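Local coordinates for protein Crov588 (Cafeteriavirus, PDB 6NYR) that is of unknown function but folds as a circular leucine-rich-repeat solenoid built from many FNIP-type repeats, at residues A[7-12]-A[32-37]; A[14-19]-A[39-44]; A[23-28]-A[49-54]; A[167-172]-A[189-194]. All coordinates share one frame; numbering follows the deposited sequence. Where two conformers were deposited one is given.

All four contacts join one turn of the leucine-rich-repeat solenoid to the next. Contacts 1, 2 and 3 hold the same pair of turns near the N-terminus. They follow the chain in order: strand to strand, then loop to loop, then short helix to loop. Contact 1 is partly buried and rests on backbone hydrogen bonds between parallel strands. Contact 2 lies at the surface and is gripped by an asparagine oxygen. Contact 3 is mostly apolar, with one hydrogen bond from a side-chain amide, and touches contact 1 through Leu28, Ile33 and Ile36. Contact 4 lies about 30 Å from contact 1, centre to centre. It repeats the parallel strand pairing between two regular FNIP repeats and adds aromatic stacking.

Contact 1 of 4, residues A[7-12]-A[32-37]; sequences KETILT and KIDTIE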
loop_
_atom_site.group_PDB
_atom_site.type_symbol
_atom_site.label_atom_id
_atom_site.label_comp_id
_atom_site.label_asym_id
_atom_site.label_seq_id
_atom_site.Cartn_x
_atom_site.Cartn_y
_atom_site.Cartn_z
ATOM N N LYS A 7 9.333 10.095 16.117
ATOM C CA LYS A 7 9.463 8.707 15.650
ATOM C C LYS A 7 10.921 8.434 15.308
ATOM O O LYS A 7 11.454 9.078 14.401
ATOM C CB LYS A 7 8.534 8.440 14.477
ATOM C CG LYS A 7 8.290 6.977 14.130
ATOM C CD LYS A 7 9.000 6.527 12.864
ATOM C CE LYS A 7 8.959 5.010 12.718
ATOM N NZ LYS A 7 8.237 4.633 11.461
ATOM N N GLU A 8 11.556 7.460 15.978
ATOM C CA GLU A 8 12.974 7.185 15.732
ATOM C C GLU A 8 13.811 8.436 15.935
ATOM O O GLU A 8 13.928 8.919 17.065
ATOM C CB GLU A 8 13.153 6.541 14.335
ATOM C CG GLU A 8 12.609 5.114 14.290
ATOM C CD GLU A 8 12.526 4.527 12.884
ATOM O OE1 GLU A 8 12.485 5.309 11.907
ATOM O OE2 GLU A 8 12.454 3.277 12.756
ATOM N N THR A 9 14.418 8.940 14.878
ATOM C CA THR A 9 15.181 10.179 14.945
ATOM C C THR A 9 14.427 11.406 14.450
ATOM O O THR A 9 14.869 12.538 14.683
ATOM C CB THR A 9 16.523 10.072 14.207
ATOM O OG1 THR A 9 16.253 9.853 12.816
ATOM C CG2 THR A 9 17.378 8.934 14.758
ATOM N N ILE A 10 13.313 11.200 13.768
ATOM C CA ILE A 10 12.591 12.269 13.092
ATOM C C ILE A 10 11.514 12.816 14.024
ATOM O O ILE A 10 10.626 12.084 14.474
ATOM C CB ILE A 10 11.985 11.775 11.766
ATOM C CG1 ILE A 10 13.093 11.193 10.885
ATOM C CG2 ILE A 10 11.245 12.900 11.061
ATOM C CD1 ILE A 10 12.661 10.849 9.473
ATOM N N LEU A 11 11.600 14.108 14.315
ATOM C CA LEU A 11 10.517 14.862 14.934
ATOM C C LEU A 11 9.690 15.539 13.845
ATOM O O LEU A 11 10.238 16.249 12.994
ATOM C CB LEU A 11 11.057 15.908 15.910
ATOM C CG LEU A 11 10.011 16.780 16.591
ATOM C CD1 LEU A 11 10.509 17.281 17.944
ATOM C CD2 LEU A 11 9.628 17.970 15.709
ATOM N N THR A 12 8.376 15.325 13.875
ATOM C CA THR A 12 7.450 15.898 12.908
ATOM C C THR A 12 6.470 16.794 13.652
ATOM O O THR A 12 5.736 16.318 14.524
ATOM C CB THR A 12 6.699 14.800 12.149
ATOM O OG1 THR A 12 7.635 13.891 11.554
ATOM C CG2 THR A 12 5.815 15.401 11.061
ATOM N N LYS A 32 18.486 12.248 20.499
ATOM C CA LYS A 32 18.188 11.119 19.624
ATOM C C LYS A 32 17.469 11.526 18.340
ATOM O O LYS A 32 17.148 10.652 17.530
ATOM C CB LYS A 32 17.374 10.050 20.362
ATOM C CG LYS A 32 17.624 8.605 19.846
ATOM C CD LYS A 32 19.125 8.272 19.719
ATOM C CE LYS A 32 19.451 6.837 20.136
ATOM N NZ LYS A 32 19.969 6.000 19.011
ATOM N N ILE A 33 17.197 12.815 18.128
ATOM C CA ILE A 33 16.519 13.272 16.917
ATOM C C ILE A 33 17.553 13.878 15.980
ATOM O O ILE A 33 18.357 14.729 16.387
ATOM C CB ILE A 33 15.395 14.279 17.227
ATOM C CG1 ILE A 33 15.947 15.574 17.823
ATOM C CG2 ILE A 33 14.361 13.644 18.158
ATOM C CD1 ILE A 33 14.871 16.641 18.053
ATOM N N ASP A 34 17.537 13.427 14.726
ATOM C CA ASP A 34 18.423 13.938 13.693
ATOM C C ASP A 34 17.775 14.987 12.807
ATOM O O ASP A 34 18.472 15.864 12.282
ATOM C CB ASP A 34 18.869 12.796 12.765
ATOM C CG ASP A 34 20.054 12.037 13.286
ATOM O OD1 ASP A 34 20.953 12.670 13.880
ATOM O OD2 ASP A 34 20.102 10.802 13.083
ATOM N N THR A 35 16.461 14.911 12.631
ATOM C CA THR A 35 15.773 15.697 11.625
ATOM C C THR A 35 14.564 16.391 12.230
ATOM O O THR A 35 14.004 15.953 13.238
ATOM C CB THR A 35 15.315 14.814 10.458
ATOM O OG1 THR A 35 14.028 14.265 10.760
ATOM C CG2 THR A 35 16.291 13.664 10.238
ATOM N N ILE A 36 14.170 17.486 11.589
ATOM C CA ILE A 36 12.906 18.152 11.865
ATOM C C ILE A 36 12.093 18.126 10.579
ATOM O O ILE A 36 12.614 18.448 9.505
ATOM C CB ILE A 36 13.098 19.599 12.352
ATOM C CG1 ILE A 36 13.771 19.618 13.721
ATOM C CG2 ILE A 36 11.749 20.310 12.405
ATOM C CD1 ILE A 36 14.174 21.004 14.181
ATOM N N GLU A 37 10.826 17.745 10.687
ATOM C CA GLU A 37 9.888 17.813 9.574
ATOM C C GLU A 37 8.848 18.881 9.883
ATOM O O GLU A 37 8.105 18.762 10.863
ATOM C CB GLU A 37 9.214 16.465 9.327
ATOM C CG GLU A 37 10.113 15.421 8.688
ATOM C CD GLU A 37 9.369 14.143 8.353
ATOM O OE1 GLU A 37 8.184 14.029 8.734
ATOM O OE2 GLU A 37 9.964 13.259 7.701
#
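Two backbone hydrogen bonds join strands 10-12 and 35-37, the first parallel strand pair of the leucine-rich-repeat solenoid. Glu37 N donates to Leu11 O at 2.8 Å, nearly along the C=O axis. Leu11 N donates to Thr35 O at 3.2 Å, from above the carbonyl plane. Leu11 thus uses both its N-H and its C=O toward strand 35-37. Just before the two strands begin, Asp34 N bonds to Thr9 O, though the place of that oxygen is less certain. The carboxylate of Asp34 pairs with Lys55 of the next turn.

Ile10, Thr12, Thr35 and Glu37 share one face. There Thr12 OG1 donates to Glu37 OE1 at 2.9 Å and meets it from above the carboxylate plane. The two side chains run side by side. Glu37 is extended beyond CG, and its CD lies 3.5 Å from Ile10 CG2. This methyl also packs against the Thr35 hydroxyl.

Leu11 and Ile36 point to the other face, into the interior, where both touch Leu28 of helix 25-28. Strand 5-7 covers the far edge of strand 10-12. Leu11 CG is anti to the backbone N (chi1 179°), and Leu11 CD1 makes a loose apolar contact with Ile33 CD1 at 4.4 Å.

Contact 2 of 4, residues A[14-19]-A[39-44]; sequences NNEFND and GEKFNQ
Loops 14-19 and 39-44 follow equivalent strands in two successive turns of the leucine-rich-repeat solenoid. They lie alongside each other at the surface. Neither is helix or strand. The centre of the polar grip is Asn18 OD1, which accepts two hydrogen bonds. Asn43 N donates to Asn18 OD1 at 2.9 Å, and Gln44 NE2 donates to the same oxygen at 3.1 Å. Both donors sit above the plane of the Asn18 carbonyl. The Asn18 side chain reaches across because CG is anti to the backbone N (chi1 -170°). Gln44 bends at chi2 (-66°), so its side chain crosses that of Asn18 at about a right angle, with the amide planes 40° apart. These two bonds should fix the rotation of the Asn18 amide.

At the other end, Lys41 N makes a weak bond to Asn15 O at 3.4 Å. Asn14 to Phe17 form a type I turn. Lys41 and Glu16 run side by side, but their charged ends do not meet.

The buried side is aromatic. Phe17 and Phe42 point the same way, both with CG anti to the backbone N. Phe42 CD1 lies 4.0 Å from Phe17 CD2, at the edge of the Phe17 ring. Phe38 stacks on Phe42, and Tyr24 meets Phe17 edge-to-face. One turn on, Asn43 OD1 bonds to Asn66 N in the same way. The Phe-Asn sequence recurs in the FNIP repeats, consistent with an asparagine bridge between turns of this leucine-rich-repeat fold.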
loop_
_atom_site.group_PDB
_atom_site.type_symbol
_atom_site.label_atom_id
_atom_site.label_comp_id
_atom_site.label_asym_id
_atom_site.label_seq_id
_atom_site.Cartn_x
_atom_site.Cartn_y
_atom_site.Cartn_z
ATOM N N ASN A 14 3.034 19.272 13.781
ATOM C CA ASN A 14 1.695 19.121 13.226
ATOM C C ASN A 14 1.653 19.728 11.833
ATOM O O ASN A 14 2.422 20.636 11.511
ATOM C CB ASN A 14 0.673 19.796 14.159
ATOM C CG ASN A 14 -0.644 19.046 14.218
ATOM O OD1 ASN A 14 -0.954 18.432 15.236
ATOM N ND2 ASN A 14 -1.458 19.160 13.168
ATOM N N ASN A 15 0.751 19.218 10.995
ATOM C CA ASN A 15 0.583 19.829 9.684
ATOM C C ASN A 15 -0.096 21.184 9.786
ATOM O O ASN A 15 -0.092 21.946 8.812
ATOM C CB ASN A 15 -0.221 18.925 8.759
ATOM C CG ASN A 15 -0.182 19.396 7.315
ATOM O OD1 ASN A 15 -1.108 20.056 6.841
ATOM N ND2 ASN A 15 0.902 19.079 6.613
ATOM N N GLU A 16 -0.660 21.499 10.953
ATOM C CA GLU A 16 -1.292 22.785 11.209
ATOM C C GLU A 16 -0.460 23.633 12.164
ATOM O O GLU A 16 -0.886 24.734 12.547
ATOM C CB GLU A 16 -2.691 22.567 11.797
ATOM C CG GLU A 16 -3.584 21.678 10.950
ATOM C CD GLU A 16 -4.031 22.345 9.667
ATOM O OE1 GLU A 16 -4.462 23.519 9.722
ATOM O OE2 GLU A 16 -3.947 21.698 8.599
ATOM N N PHE A 17 0.735 23.157 12.525
ATOM C CA PHE A 17 1.547 23.799 13.551
ATOM C C PHE A 17 2.194 25.051 12.970
ATOM O O PHE A 17 2.940 24.978 11.989
ATOM C CB PHE A 17 2.621 22.834 14.059
ATOM C CG PHE A 17 3.602 23.461 15.025
ATOM C CD1 PHE A 17 3.420 23.353 16.395
ATOM C CD2 PHE A 17 4.710 24.155 14.557
ATOM C CE1 PHE A 17 4.321 23.929 17.276
ATOM C CE2 PHE A 17 5.608 24.735 15.434
ATOM C CZ PHE A 17 5.414 24.620 16.795
ATOM N N ASN A 18 1.895 26.200 13.569
ATOM C CA ASN A 18 2.437 27.486 13.153
ATOM C C ASN A 18 2.595 28.321 14.428
ATOM O O ASN A 18 1.876 29.286 14.677
ATOM C CB ASN A 18 1.551 28.193 12.126
ATOM C CG ASN A 18 2.234 29.399 11.511
ATOM O OD1 ASN A 18 3.451 29.570 11.631
ATOM N ND2 ASN A 18 1.452 30.247 10.856
ATOM N N ASP A 19 3.565 27.941 15.256
ATOM C CA ASP A 19 3.877 28.658 16.480
ATOM C C ASP A 19 5.361 28.985 16.540
ATOM O O ASP A 19 6.194 28.189 16.086
ATOM C CB ASP A 19 3.498 27.814 17.711
ATOM C CG ASP A 19 2.019 27.860 18.024
ATOM O OD1 ASP A 19 1.376 28.887 17.719
ATOM O OD2 ASP A 19 1.503 26.871 18.586
ATOM N N GLY A 39 5.519 21.262 8.406
ATOM C CA GLY A 39 4.336 20.961 7.629
ATOM C C GLY A 39 3.842 22.100 6.764
ATOM O O GLY A 39 4.612 22.986 6.382
ATOM N N GLU A 40 2.543 22.086 6.457
ATOM C CA GLU A 40 1.988 23.069 5.536
ATOM C C GLU A 40 1.993 24.463 6.148
ATOM O O GLU A 40 2.453 25.425 5.525
ATOM C CB GLU A 40 0.558 22.673 5.156
ATOM C CG GLU A 40 0.001 23.401 3.943
ATOM C CD GLU A 40 -1.422 22.986 3.605
ATOM O OE1 GLU A 40 -2.119 22.441 4.489
ATOM O OE2 GLU A 40 -1.848 23.208 2.450
ATOM N N LYS A 41 1.504 24.588 7.378
ATOM C CA LYS A 41 1.171 25.895 7.927
ATOM C C LYS A 41 2.337 26.608 8.594
ATOM O O LYS A 41 2.236 27.817 8.837
ATOM C CB LYS A 41 0.022 25.755 8.935
ATOM C CG LYS A 41 -1.310 25.358 8.311
ATOM C CD LYS A 41 -1.886 26.492 7.471
ATOM C CE LYS A 41 -3.284 26.161 6.959
ATOM N NZ LYS A 41 -3.898 27.309 6.229
ATOM N N PHE A 42 3.427 25.911 8.908
ATOM C CA PHE A 42 4.512 26.547 9.643
ATOM C C PHE A 42 5.129 27.675 8.823
ATOM O O PHE A 42 5.548 27.480 7.679
ATOM C CB PHE A 42 5.588 25.525 10.015
ATOM C CG PHE A 42 6.775 26.133 10.705
ATOM C CD1 PHE A 42 6.692 26.532 12.028
ATOM C CD2 PHE A 42 7.972 26.308 10.030
ATOM C CE1 PHE A 42 7.782 27.098 12.666
ATOM C CE2 PHE A 42 9.065 26.869 10.664
ATOM C CZ PHE A 42 8.969 27.265 11.983
ATOM N N ASN A 43 5.192 28.867 9.424
ATOM C CA ASN A 43 5.781 30.041 8.789
ATOM C C ASN A 43 6.299 30.970 9.892
ATOM O O ASN A 43 5.744 32.029 10.179
ATOM C CB ASN A 43 4.767 30.743 7.882
ATOM C CG ASN A 43 5.406 31.780 6.979
ATOM O OD1 ASN A 43 6.606 31.734 6.717
ATOM N ND2 ASN A 43 4.606 32.721 6.500
ATOM N N GLN A 44 7.401 30.566 10.523
ATOM C CA GLN A 44 8.018 31.338 11.593
ATOM C C GLN A 44 9.531 31.306 11.410
ATOM O O GLN A 44 10.078 30.411 10.759
ATOM C CB GLN A 44 7.639 30.788 12.975
ATOM C CG GLN A 44 6.143 30.767 13.260
ATOM C CD GLN A 44 5.528 32.147 13.352
ATOM O OE1 GLN A 44 6.208 33.122 13.672
ATOM N NE2 GLN A 44 4.233 32.236 13.065
#

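Contact 3 of 4, residues A[23-28]-A[49-54]; sequences KYYKIL and LIPSNI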
loop_
_atom_site.group_PDB
_atom_site.type_symbol
_atom_site.label_atom_id
_atom_site.label_comp_id
_atom_site.label_asym_id
_atom_site.label_seq_id
_atom_site.Cartn_x
_atom_site.Cartn_y
_atom_site.Cartn_z
ATOM N N LYS A 23 10.353 28.619 22.547
ATOM C CA LYS A 23 10.223 27.793 23.740
ATOM C C LYS A 23 10.493 26.316 23.486
ATOM O O LYS A 23 10.441 25.522 24.433
ATOM C CB LYS A 23 8.820 27.962 24.333
ATOM C CG LYS A 23 8.765 27.900 25.846
ATOM C CD LYS A 23 7.334 27.719 26.328
ATOM C CE LYS A 23 7.265 27.612 27.843
ATOM N NZ LYS A 23 5.928 27.126 28.290
ATOM N N TYR A 24 10.780 25.926 22.247
ATOM C CA TYR A 24 10.975 24.526 21.896
ATOM C C TYR A 24 12.437 24.102 21.899
ATOM O O TYR A 24 12.725 22.932 21.627
ATOM C CB TYR A 24 10.363 24.239 20.518
ATOM C CG TYR A 24 8.853 24.193 20.536
ATOM C CD1 TYR A 24 8.105 25.361 20.537
ATOM C CD2 TYR A 24 8.172 22.983 20.552
ATOM C CE1 TYR A 24 6.729 25.330 20.561
ATOM C CE2 TYR A 24 6.790 22.941 20.572
ATOM C CZ TYR A 24 6.073 24.119 20.576
ATOM O OH TYR A 24 4.699 24.090 20.597
ATOM N N TYR A 25 13.362 25.017 22.200
ATOM C CA TYR A 25 14.781 24.677 22.181
ATOM C C TYR A 25 15.056 23.415 22.989
ATOM O O TYR A 25 15.762 22.508 22.531
ATOM C CB TYR A 25 15.601 25.850 22.724
ATOM C CG TYR A 25 17.027 25.875 22.227
ATOM C CD1 TYR A 25 18.005 25.092 22.822
ATOM C CD2 TYR A 25 17.395 26.684 21.161
ATOM C CE1 TYR A 25 19.309 25.111 22.367
ATOM C CE2 TYR A 25 18.695 26.712 20.699
ATOM C CZ TYR A 25 19.650 25.923 21.304
ATOM O OH TYR A 25 20.947 25.948 20.845
ATOM N N LYS A 26 14.493 23.338 24.197
ATOM C CA LYS A 26 14.647 22.142 25.016
ATOM C C LYS A 26 14.146 20.906 24.279
ATOM O O LYS A 26 14.845 19.890 24.201
ATOM C CB LYS A 26 13.912 22.329 26.348
ATOM C CG LYS A 26 12.417 22.601 26.229
ATOM C CD LYS A 26 11.749 22.669 27.611
ATOM C CE LYS A 26 12.192 23.899 28.402
ATOM N NZ LYS A 26 11.695 25.174 27.806
ATOM N N ILE A 27 12.936 20.978 23.718
ATOM C CA ILE A 27 12.378 19.827 23.015
ATOM C C ILE A 27 13.271 19.439 21.845
ATOM O O ILE A 27 13.505 18.251 21.587
ATOM C CB ILE A 27 10.941 20.126 22.548
ATOM C CG1 ILE A 27 10.018 20.349 23.744
ATOM C CG2 ILE A 27 10.425 18.991 21.668
ATOM C CD1 ILE A 27 8.678 20.969 23.379
ATOM N N LEU A 28 13.784 20.432 21.118
ATOM C CA LEU A 28 14.543 20.169 19.904
ATOM C C LEU A 28 15.983 19.760 20.175
ATOM O O LEU A 28 16.666 19.309 19.248
ATOM C CB LEU A 28 14.517 21.405 19.002
ATOM C CG LEU A 28 13.125 21.837 18.531
ATOM C CD1 LEU A 28 13.182 23.181 17.817
ATOM C CD2 LEU A 28 12.503 20.773 17.633
ATOM N N LEU A 49 17.055 29.532 16.244
ATOM C CA LEU A 49 16.152 28.773 17.100
ATOM C C LEU A 49 16.272 27.274 16.869
ATOM O O LEU A 49 15.332 26.526 17.161
ATOM C CB LEU A 49 14.713 29.233 16.866
ATOM C CG LEU A 49 14.520 30.749 16.842
ATOM C CD1 LEU A 49 13.122 31.116 16.372
ATOM C CD2 LEU A 49 14.789 31.332 18.226
ATOM N N ILE A 50 17.410 26.821 16.356
ATOM C CA ILE A 50 17.600 25.413 16.026
ATOM C C ILE A 50 18.878 24.899 16.676
ATOM O O ILE A 50 19.975 25.350 16.310
ATOM C CB ILE A 50 17.663 25.202 14.503
ATOM C CG1 ILE A 50 16.408 25.732 13.816
ATOM C CG2 ILE A 50 17.864 23.725 14.184
ATOM C CD1 ILE A 50 15.165 24.924 14.098
ATOM N N PRO A 51 18.803 23.988 17.644
ATOM C CA PRO A 51 20.035 23.440 18.225
ATOM C C PRO A 51 20.806 22.661 17.165
ATOM O O PRO A 51 20.288 22.308 16.103
ATOM C CB PRO A 51 19.550 22.537 19.363
ATOM C CG PRO A 51 18.117 22.248 19.053
ATOM C CD PRO A 51 17.589 23.430 18.276
ATOM N N SER A 52 22.067 22.378 17.477
ATOM C CA SER A 52 22.985 21.817 16.496
ATOM C C SER A 52 22.952 20.298 16.442
ATOM O O SER A 52 23.743 19.704 15.703
ATOM C CB SER A 52 24.415 22.286 16.787
ATOM O OG SER A 52 24.827 21.886 18.079
ATOM N N ASN A 53 22.065 19.653 17.202
ATOM C CA ASN A 53 21.913 18.209 17.078
ATOM C C ASN A 53 21.135 17.803 15.830
ATOM O O ASN A 53 21.318 16.685 15.333
ATOM C CB ASN A 53 21.212 17.647 18.318
ATOM C CG ASN A 53 19.852 18.278 18.555
ATOM O OD1 ASN A 53 19.608 19.422 18.166
ATOM N ND2 ASN A 53 18.959 17.532 19.196
ATOM N N ILE A 54 20.275 18.674 15.303
ATOM C CA ILE A 54 19.456 18.330 14.142
ATOM C C ILE A 54 20.239 18.701 12.893
ATOM O O ILE A 54 20.739 19.825 12.764
ATOM C CB ILE A 54 18.072 19.004 14.203
ATOM C CG1 ILE A 54 18.038 20.466 13.767
ATOM C CG2 ILE A 54 17.479 18.850 15.623
ATOM C CD1 ILE A 54 17.999 20.658 12.259
#
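One hydrogen bond provides the polar part of this contact between helix 25-28 and the loop 49-54. Asn53 ND2 donates to Leu28 O at 2.9 Å. The bond lies in the carbonyl plane, on a lone pair of Leu28 O, with an N-H...O angle of 152°. The oxygen also lies in the plane of the Asn53 amide, so the two flat groups meet edge on. Asn53 CG takes the crowded position between the backbone N and the carbonyl carbon (chi1 58°), which turns the amide back toward the helix. The same ND2 makes a weak bond to Asn30 O. The amide therefore reaches the carbonyl of the last helical residue and, weakly, one just after the helix.

The apolar part centres on Pro51. Its ring points toward the helix and fits between Tyr25 and Leu28. Pro51 CG lies 3.7 Å from Leu28 CB and also approaches Leu28 O. Tyr25 and Pro51 meet tip to tip, with Tyr25 CZ 3.9 Å from Pro51 CB. Pro51 CD sits over one face of the Tyr25 ring, toward its rim. Tyr25 CG is anti to the backbone N (chi1 -155°), which carries the ring out over the proline.

Leu28 is buried, and Leu28 CD1 comes within 4.0 Å of Leu49 O. Ile54 CG2 makes a further contact with Leu28 O.

Within the loop, Pro51 to Ile54 form a type I turn that leads into strand 56-58. The Pro-Ser-Asn-Ile turn resembles the Pro-Asn-Ser-Leu that precedes the strand in many FNIP repeats, consistent with an equivalent turn in this leucine-rich-repeat solenoid.

Contact 4 of 4, residues A[167-172]-A[189-194]; sequences HLSFGD and YLEFGR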
loop_
_atom_site.group_PDB
_atom_site.type_symbol
_atom_site.label_atom_id
_atom_site.label_comp_id
_atom_site.label_asym_id
_atom_site.label_seq_id
_atom_site.Cartn_x
_atom_site.Cartn_y
_atom_site.Cartn_z
ATOM N N HIS A 167 23.864 10.991 -10.905
ATOM C CA HIS A 167 22.415 10.985 -11.071
ATOM C C HIS A 167 21.966 12.337 -11.599
ATOM O O HIS A 167 22.236 13.371 -10.978
ATOM C CB HIS A 167 21.713 10.663 -9.747
ATOM C CG HIS A 167 21.872 9.239 -9.312
ATOM N ND1 HIS A 167 23.085 8.702 -8.937
ATOM C CD2 HIS A 167 20.969 8.235 -9.210
ATOM C CE1 HIS A 167 22.920 7.432 -8.613
ATOM N NE2 HIS A 167 21.646 7.123 -8.772
ATOM N N LEU A 168 21.285 12.325 -12.743
ATOM C CA LEU A 168 20.782 13.534 -13.379
ATOM C C LEU A 168 19.336 13.320 -13.797
ATOM O O LEU A 168 19.029 12.362 -14.514
ATOM C CB LEU A 168 21.626 13.903 -14.602
ATOM C CG LEU A 168 21.147 15.110 -15.415
ATOM C CD1 LEU A 168 21.293 16.383 -14.590
ATOM C CD2 LEU A 168 21.884 15.218 -16.742
ATOM N N SER A 169 18.454 14.212 -13.354
ATOM C CA SER A 169 17.032 14.132 -13.670
ATOM C C SER A 169 16.554 15.496 -14.141
ATOM O O SER A 169 16.640 16.479 -13.396
ATOM C CB SER A 169 16.214 13.676 -12.458
ATOM O OG SER A 169 16.718 12.464 -11.927
ATOM N N PHE A 170 16.045 15.551 -15.367
ATOM C CA PHE A 170 15.465 16.766 -15.912
ATOM C C PHE A 170 13.975 16.833 -15.601
ATOM O O PHE A 170 13.315 15.807 -15.405
ATOM C CB PHE A 170 15.669 16.826 -17.424
ATOM C CG PHE A 170 17.085 17.049 -17.836
ATOM C CD1 PHE A 170 17.613 18.328 -17.862
ATOM C CD2 PHE A 170 17.887 15.988 -18.217
ATOM C CE1 PHE A 170 18.914 18.544 -18.255
ATOM C CE2 PHE A 170 19.194 16.203 -18.606
ATOM C CZ PHE A 170 19.704 17.481 -18.624
ATOM N N GLY A 171 13.449 18.055 -15.567
ATOM C CA GLY A 171 12.045 18.283 -15.309
ATOM C C GLY A 171 11.226 18.382 -16.582
ATOM O O GLY A 171 11.693 18.098 -17.687
ATOM N N ASP A 172 9.982 18.838 -16.412
ATOM C CA ASP A 172 8.992 18.736 -17.481
ATOM C C ASP A 172 9.386 19.545 -18.710
ATOM O O ASP A 172 9.155 19.117 -19.847
ATOM C CB ASP A 172 7.625 19.202 -16.977
ATOM C CG ASP A 172 6.984 18.217 -16.030
ATOM O OD1 ASP A 172 7.366 17.030 -16.053
ATOM O OD2 ASP A 172 6.099 18.634 -15.258
ATOM N N TYR A 189 22.734 7.183 -13.883
ATOM C CA TYR A 189 21.286 7.320 -14.002
ATOM C C TYR A 189 20.984 8.613 -14.753
ATOM O O TYR A 189 21.408 9.692 -14.325
ATOM C CB TYR A 189 20.616 7.345 -12.621
ATOM C CG TYR A 189 20.534 6.013 -11.911
ATOM C CD1 TYR A 189 21.675 5.263 -11.659
ATOM C CD2 TYR A 189 19.315 5.517 -11.469
ATOM C CE1 TYR A 189 21.603 4.048 -11.004
ATOM C CE2 TYR A 189 19.232 4.302 -10.811
ATOM C CZ TYR A 189 20.377 3.574 -10.579
ATOM O OH TYR A 189 20.294 2.367 -9.927
ATOM N N LEU A 190 20.251 8.508 -15.860
ATOM C CA LEU A 190 19.819 9.676 -16.625
ATOM C C LEU A 190 18.319 9.575 -16.844
ATOM O O LEU A 190 17.833 8.566 -17.368
ATOM C CB LEU A 190 20.555 9.776 -17.963
ATOM C CG LEU A 190 20.161 10.934 -18.887
ATOM C CD1 LEU A 190 20.271 12.277 -18.182
ATOM C CD2 LEU A 190 21.013 10.930 -20.160
ATOM N N GLU A 191 17.588 10.607 -16.429
ATOM C CA GLU A 191 16.147 10.668 -16.636
ATOM C C GLU A 191 15.775 11.978 -17.313
ATOM O O GLU A 191 16.031 13.058 -16.768
ATOM C CB GLU A 191 15.377 10.531 -15.319
ATOM C CG GLU A 191 13.870 10.555 -15.536
ATOM C CD GLU A 191 13.075 10.229 -14.295
ATOM O OE1 GLU A 191 13.676 9.784 -13.295
ATOM O OE2 GLU A 191 11.840 10.421 -14.323
ATOM N N PHE A 192 15.166 11.881 -18.489
ATOM C CA PHE A 192 14.581 13.029 -19.163
ATOM C C PHE A 192 13.119 13.193 -18.761
ATOM O O PHE A 192 12.440 12.235 -18.381
ATOM C CB PHE A 192 14.683 12.887 -20.681
ATOM C CG PHE A 192 16.079 13.020 -21.205
ATOM C CD1 PHE A 192 16.695 14.258 -21.257
ATOM C CD2 PHE A 192 16.778 11.907 -21.643
ATOM C CE1 PHE A 192 17.982 14.385 -21.736
ATOM C CE2 PHE A 192 18.064 12.028 -22.123
ATOM C CZ PHE A 192 18.666 13.267 -22.169
ATOM N N GLY A 193 12.637 14.432 -18.867
ATOM C CA GLY A 193 11.296 14.776 -18.458
ATOM C C GLY A 193 10.328 14.845 -19.626
ATOM O O GLY A 193 10.618 14.424 -20.748
ATOM N N ARG A 194 9.156 15.417 -19.342
ATOM C CA ARG A 194 8.044 15.398 -20.285
ATOM C C ARG A 194 8.467 15.812 -21.690
ATOM O O ARG A 194 8.270 15.070 -22.659
ATOM C CB ARG A 194 6.942 16.340 -19.788
ATOM C CG ARG A 194 5.545 16.026 -20.287
ATOM C CD ARG A 194 4.544 17.037 -19.734
ATOM N NE ARG A 194 4.948 18.397 -20.105
ATOM C CZ ARG A 194 4.372 19.509 -19.663
ATOM N NH1 ARG A 194 3.347 19.440 -18.827
ATOM N NH2 ARG A 194 4.822 20.692 -20.061
#
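Strands 167-169 and 189-191 run parallel, only 3° apart, in neighbouring FNIP repeats. Three backbone hydrogen bonds join the segments. Leu168 N donates to Tyr189 O at 3.1 Å and Glu191 N to Leu168 O at 3.0 Å. Just past the strand, Phe170 N bonds to Glu191 O at 2.9 Å and is nearly straight (172°).

On the face of His167 and Tyr189 the rings form an offset stack, with centroids 4.4 Å apart and planes at 21°. His167 NE2 lies over one face of Tyr189, toward its rim. Both rings have CG anti to the carbonyl carbon, so they point the same way.

On the opposite face Leu168 CD2 meets Leu190 CD1 at 3.7 Å. Phe170 and Phe192 lie side by side with nearly parallel planes, but slid apart so that they barely overlap. Phe170 CD2 approaches Phe192 CD1 to 3.7 Å. Farther on, Asp172 CB sits over one face of the Arg194 guanidinium; their charges are near each other but form no salt bridge.

The strand pairing and the ring stacking continue along the solenoid. His145 and His211 stack on the outer sides of His167 and Tyr189, Phe174 and Phe196 stack on the two phenylalanines, and strands 145-147 and 211-213 flank the pair.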